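Local coordinates for trwC protein (PDB 1QX0) that probably nicks and transfers plasmid DNA during bacterial conjugation, this piece being the metal-binding relaxase domain of the longer TrwC protein, at residues 143-148 with 162-167; 101-106 with 207-212. One frame throughout, in Å; residues are numbered along the deposited sequence.

Contact 1 of 2, residues 143-148 with 162-167; sequences LVIGKF and THAVIL. With ZN (zinc ion), chain D.
I145 and I166 face each other across an antiparallel beta hairpin, their side chains lying side by side on one face of the sheet with CG1 of I145 4.0 Å from CG1 of I166. On that face the CG2 branch of I145 reaches CB of A164. L143 extends the patch, its CD2 resting 3.7 Å from CG2 of I166. The other face carries F148, V165 and H163: CG2 of V165 comes to the edge of the F148 ring at CE1, 4.0 Å away, and G146 lies beside them without a side chain.

Paired amides and carbonyls link G146 with V165 and F148 with H163. The bond from H163 N to F148 O, 2.8 Å long, arrives above the carbonyl plane, whereas L167 N meets V144 O almost head-on, with a C=O...N angle of 172°. At the polar edge, CG of H163 is set beside the backbone N (chi1 -62°), which swings the ring out so that NE2 binds the zinc ion at 2.3 Å. H150, H161 and a water are the other zinc ligands, giving the three-histidine metal site of the relaxase, while ND1 of H163 is hydrogen-bonded to OD2 of D85, which would probably polarise the imidazole. Y18 stacks on this ring, and a phosphate of the bound DNA packs against it.

Strand 34-37 pairs with the outer side of 145-148 and strand 81-89 with that of 162-167, while helix 104-122 lies over I145, K147 and A164 and helix 52-59 packs against V165 and L167.

Contact 2 of 2, residues 101-106 with 207-212; sequences AGDAEI and LGYQLR
D103 meets Y209 where an N-cap at the start of helix 104-122 faces the chain just beyond a Schellman motif, whose G208 ends helix 189-207 with positive phi. From CB of D103, 4.0 Å from OH of Y209, the side chain runs out with CG anti to the backbone N (chi1 -176°), which lets the carboxylate serve two donors. CG itself lies 3.5 Å from OH of Y209. OD2 turns back to cap the helix, accepting from E105 N at 2.9 Å on its anti side. OD1 accepts a hydrogen bond from Y209 OH, meeting the ring at its edge and in its plane, with carboxylate and ring planes 50° apart. Replacing D103 with an alanine would probably leave the Y209 hydroxyl without this acceptor and E105 N without its side-chain cap.

Next to this polar pair, I106 crosses Y209 at about a right angle and sets CD1 3.7 Å from CE1 of the ring. Its CG1 also touches CD1 of L207. V94 and A98 of helix 92-99 and L204 of helix 189-207 pack on the same isoleucine, making it the buried part of an otherwise surface contact. L207 crosses E105 at about a right angle and turns both methyls toward its CB, CD1 3.5 Å away and CD2 a little farther. The hydrogen bond from Y209 OH to D103 OD1 is very short, at 2.5 Å.

Contact 1 is nested inside the long loop that contact 2 closes: residues 101-106 come first, then both strands of the hairpin, then 207-212. Their centres are 25 Å apart, and although the nearest atoms come to about 9 Å, the two do not touch. Helix 104-122 connects them: it starts in contact 2, and further along it lies against the sheet of contact 1. Contact 1 is buried, its centre about 8 Å from the centre of the chain, and carries part of the metal site; contact 2 sits at the surface, its centre about 20 Å from that of the chain, joining helix ends of the same relaxase domain.

Contact 1 of 2, residues 143-148 with 162-167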
loop_
_atom_site.group_PDB
_atom_site.type_symbol
_atom_site.label_atom_id
_atom_site.label_comp_id
_atom_site.label_asym_id
_atom_site.label_seq_id
_atom_site.Cartn_x
_atom_site.Cartn_y
_atom_site.Cartn_z
ATOM N N LEU B 143 -13.825 8.798 -1.958
ATOM C CA LEU B 143 -12.868 8.512 -0.879
ATOM C C LEU B 143 -11.887 9.656 -0.715
ATOM O O LEU B 143 -11.677 10.408 -1.647
ATOM C CB LEU B 143 -12.103 7.200 -1.140
ATOM C CG LEU B 143 -12.831 5.855 -1.054
ATOM C CD1 LEU B 143 -11.842 4.686 -1.444
ATOM C CD2 LEU B 143 -13.446 5.627 0.334
ATOM N N VAL B 144 -11.306 9.810 0.467
ATOM C CA VAL B 144 -10.173 10.724 0.631
ATOM C C VAL B 144 -8.934 9.838 0.851
ATOM O O VAL B 144 -8.892 9.064 1.810
ATOM C CB VAL B 144 -10.398 11.758 1.789
ATOM C CG1 VAL B 144 -9.238 12.789 1.897
ATOM C CG2 VAL B 144 -11.742 12.502 1.595
ATOM N N ILE B 145 -7.951 9.933 -0.054
ATOM C CA ILE B 145 -6.766 9.048 -0.002
ATOM C C ILE B 145 -5.458 9.795 -0.020
ATOM O O ILE B 145 -5.210 10.583 -0.923
ATOM C CB ILE B 145 -6.741 8.001 -1.160
ATOM C CG1 ILE B 145 -8.125 7.384 -1.385
ATOM C CG2 ILE B 145 -5.740 6.910 -0.846
ATOM C CD1 ILE B 145 -8.281 6.703 -2.759
ATOM N N GLY B 146 -4.628 9.540 0.984
ATOM C CA GLY B 146 -3.235 9.984 0.950
ATOM C C GLY B 146 -2.369 8.802 0.566
ATOM O O GLY B 146 -2.356 7.793 1.253
ATOM N N LYS B 147 -1.674 8.924 -0.549
ATOM C CA LYS B 147 -0.837 7.869 -1.085
ATOM C C LYS B 147 0.632 8.176 -0.810
ATOM O O LYS B 147 1.109 9.287 -1.094
ATOM C CB LYS B 147 -1.049 7.768 -2.597
ATOM C CG LYS B 147 -2.488 7.520 -3.061
ATOM C CD LYS B 147 -2.486 7.281 -4.584
ATOM C CE LYS B 147 -2.416 8.594 -5.371
ATOM N NZ LYS B 147 -2.443 8.385 -6.891
ATOM N N PHE B 148 1.350 7.181 -0.273
ATOM C CA PHE B 148 2.761 7.323 0.095
ATOM C C PHE B 148 3.585 6.215 -0.551
ATOM O O PHE B 148 3.543 5.051 -0.133
ATOM C CB PHE B 148 2.916 7.340 1.631
ATOM C CG PHE B 148 2.038 8.359 2.300
ATOM C CD1 PHE B 148 0.740 8.023 2.720
ATOM C CD2 PHE B 148 2.476 9.682 2.458
ATOM C CE1 PHE B 148 -0.092 8.983 3.327
ATOM C CE2 PHE B 148 1.653 10.639 3.049
ATOM C CZ PHE B 148 0.346 10.282 3.465
ATOM N N THR B 162 3.410 1.162 -2.386
ATOM C CA THR B 162 2.683 2.388 -2.039
ATOM C C THR B 162 1.634 2.126 -0.955
ATOM O O THR B 162 0.837 1.207 -1.072
ATOM C CB THR B 162 1.946 2.965 -3.288
ATOM O OG1 THR B 162 2.888 3.397 -4.299
ATOM C CG2 THR B 162 1.168 4.207 -2.923
ATOM N N HIS B 163 1.619 2.963 0.072
ATOM C CA HIS B 163 0.611 2.897 1.110
ATOM C C HIS B 163 -0.465 3.865 0.708
ATOM O O HIS B 163 -0.245 5.083 0.705
ATOM C CB HIS B 163 1.160 3.328 2.460
ATOM C CG HIS B 163 2.272 2.476 2.966
ATOM N ND1 HIS B 163 2.056 1.324 3.690
ATOM C CD2 HIS B 163 3.617 2.634 2.894
ATOM C CE1 HIS B 163 3.224 0.800 4.026
ATOM N NE2 HIS B 163 4.184 1.578 3.558
ATOM N N ALA B 164 -1.609 3.324 0.340
ATOM C CA ALA B 164 -2.760 4.149 0.024
ATOM C C ALA B 164 -3.560 4.209 1.306
ATOM O O ALA B 164 -4.248 3.256 1.657
ATOM C CB ALA B 164 -3.576 3.543 -1.130
ATOM N N VAL B 165 -3.427 5.320 2.019
ATOM C CA VAL B 165 -4.150 5.503 3.258
ATOM C C VAL B 165 -5.521 6.147 2.952
ATOM O O VAL B 165 -5.594 7.337 2.651
ATOM C CB VAL B 165 -3.315 6.355 4.267
ATOM C CG1 VAL B 165 -4.095 6.595 5.549
ATOM C CG2 VAL B 165 -1.987 5.654 4.592
ATOM N N ILE B 166 -6.587 5.346 3.037
ATOM C CA ILE B 166 -7.958 5.808 2.874
ATOM C C ILE B 166 -8.475 6.373 4.179
ATOM O O ILE B 166 -8.574 5.665 5.182
ATOM C CB ILE B 166 -8.890 4.679 2.389
ATOM C CG1 ILE B 166 -8.486 4.176 0.983
ATOM C CG2 ILE B 166 -10.305 5.176 2.332
ATOM C CD1 ILE B 166 -9.106 2.800 0.658
ATOM N N LEU B 167 -8.799 7.656 4.202
ATOM C CA LEU B 167 -9.308 8.199 5.453
ATOM C C LEU B 167 -10.714 7.661 5.768
ATOM O O LEU B 167 -11.469 7.271 4.876
ATOM C CB LEU B 167 -9.159 9.727 5.503
ATOM C CG LEU B 167 -7.622 9.899 5.554
ATOM C CD1 LEU B 167 -6.986 10.480 4.283
ATOM C CD2 LEU B 167 -7.140 10.617 6.801
HETATM ZN ZN ZN D . 6.438 1.628 3.247
HETATM O O HOH W 1 -12.030 8.372 2.392
HETATM O O HOH W 2 6.713 -0.379 4.701
#

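Contact 2 of 2, residues 101-106 with 207-212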
loop_
_atom_site.group_PDB
_atom_site.type_symbol
_atom_site.label_atom_id
_atom_site.label_comp_id
_atom_site.label_asym_id
_atom_site.label_seq_id
_atom_site.Cartn_x
_atom_site.Cartn_y
_atom_site.Cartn_z
ATOM N N ALA B 101 18.410 -0.862 -11.663
ATOM C CA ALA B 101 18.741 -0.576 -13.054
ATOM C C ALA B 101 18.357 0.858 -13.392
ATOM O O ALA B 101 18.900 1.443 -14.328
ATOM C CB ALA B 101 18.022 -1.542 -13.974
ATOM N N GLY B 102 17.407 1.400 -12.626
ATOM C CA GLY B 102 17.044 2.803 -12.691
ATOM C C GLY B 102 16.147 3.127 -13.860
ATOM O O GLY B 102 16.540 3.893 -14.713
ATOM N N ASP B 103 14.952 2.547 -13.905
ATOM C CA ASP B 103 13.986 2.840 -14.962
ATOM C C ASP B 103 12.767 3.560 -14.397
ATOM O O ASP B 103 11.855 2.919 -13.838
ATOM C CB ASP B 103 13.539 1.574 -15.682
ATOM C CG ASP B 103 12.601 1.867 -16.858
ATOM O OD1 ASP B 103 12.464 0.998 -17.748
ATOM O OD2 ASP B 103 11.959 2.934 -17.001
ATOM N N ALA B 104 12.754 4.879 -14.566
ATOM C CA ALA B 104 11.738 5.758 -13.987
ATOM C C ALA B 104 10.351 5.488 -14.536
ATOM O O ALA B 104 9.368 5.778 -13.876
ATOM C CB ALA B 104 12.113 7.232 -14.224
ATOM N N GLU B 105 10.273 4.948 -15.750
ATOM C CA GLU B 105 8.976 4.644 -16.372
ATOM C C GLU B 105 8.248 3.552 -15.613
ATOM O O GLU B 105 7.030 3.505 -15.610
ATOM C CB GLU B 105 9.112 4.211 -17.842
ATOM C CG GLU B 105 9.729 5.197 -18.831
ATOM C CD GLU B 105 9.636 6.641 -18.396
ATOM O OE1 GLU B 105 8.498 7.201 -18.402
ATOM O OE2 GLU B 105 10.706 7.209 -18.052
ATOM N N ILE B 106 9.013 2.691 -14.949
ATOM C CA ILE B 106 8.427 1.645 -14.132
ATOM C C ILE B 106 7.770 2.232 -12.882
ATOM O O ILE B 106 6.690 1.797 -12.498
ATOM C CB ILE B 106 9.454 0.560 -13.822
ATOM C CG1 ILE B 106 9.837 -0.137 -15.129
ATOM C CG2 ILE B 106 8.885 -0.424 -12.778
ATOM C CD1 ILE B 106 10.705 -1.361 -14.973
ATOM N N LEU B 207 5.967 -0.675 -22.145
ATOM C CA LEU B 207 7.352 -0.239 -22.089
ATOM C C LEU B 207 8.246 -1.220 -22.826
ATOM O O LEU B 207 9.441 -0.971 -22.982
ATOM C CB LEU B 207 7.812 -0.111 -20.627
ATOM C CG LEU B 207 7.220 1.026 -19.791
ATOM C CD1 LEU B 207 7.890 1.020 -18.416
ATOM C CD2 LEU B 207 7.409 2.382 -20.507
ATOM N N GLY B 208 7.690 -2.358 -23.229
ATOM C CA GLY B 208 8.482 -3.340 -23.932
ATOM C C GLY B 208 9.066 -4.472 -23.130
ATOM O O GLY B 208 9.925 -5.193 -23.656
ATOM N N TYR B 209 8.632 -4.645 -21.874
ATOM C CA TYR B 209 9.059 -5.801 -21.097
ATOM C C TYR B 209 8.223 -7.011 -21.417
ATOM O O TYR B 209 7.060 -6.904 -21.797
ATOM C CB TYR B 209 9.006 -5.522 -19.577
ATOM C CG TYR B 209 9.965 -4.451 -19.184
ATOM C CD1 TYR B 209 9.517 -3.169 -18.915
ATOM C CD2 TYR B 209 11.344 -4.700 -19.133
ATOM C CE1 TYR B 209 10.398 -2.168 -18.596
ATOM C CE2 TYR B 209 12.238 -3.682 -18.803
ATOM C CZ TYR B 209 11.751 -2.427 -18.541
ATOM O OH TYR B 209 12.603 -1.410 -18.197
ATOM N N GLN B 210 8.815 -8.179 -21.252
ATOM C CA GLN B 210 8.040 -9.404 -21.330
ATOM C C GLN B 210 7.818 -9.946 -19.931
ATOM O O GLN B 210 8.706 -9.875 -19.077
ATOM C CB GLN B 210 8.752 -10.455 -22.160
ATOM C CG GLN B 210 7.973 -11.740 -22.145
ATOM C CD GLN B 210 8.363 -12.659 -23.233
ATOM O OE1 GLN B 210 7.758 -12.645 -24.304
ATOM N NE2 GLN B 210 9.389 -13.472 -22.979
ATOM N N LEU B 211 6.633 -10.505 -19.718
ATOM C CA LEU B 211 6.229 -10.997 -18.399
ATOM C C LEU B 211 6.172 -12.508 -18.333
ATOM O O LEU B 211 5.616 -13.150 -19.206
ATOM C CB LEU B 211 4.864 -10.407 -18.009
ATOM C CG LEU B 211 4.735 -8.890 -18.178
ATOM C CD1 LEU B 211 3.418 -8.460 -17.646
ATOM C CD2 LEU B 211 5.872 -8.124 -17.522
ATOM N N ARG B 212 6.750 -13.065 -17.285
ATOM C CA ARG B 212 6.608 -14.486 -16.990
ATOM C C ARG B 212 5.574 -14.640 -15.863
ATOM O O ARG B 212 5.755 -14.125 -14.755
ATOM C CB ARG B 212 7.974 -15.075 -16.622
ATOM C CG ARG B 212 7.998 -16.531 -16.163
ATOM C CD ARG B 212 9.395 -16.993 -15.647
ATOM N NE ARG B 212 9.672 -16.545 -14.272
ATOM C CZ ARG B 212 10.610 -15.639 -13.907
ATOM N NH1 ARG B 212 11.398 -15.060 -14.815
ATOM N NH2 ARG B 212 10.761 -15.319 -12.619
#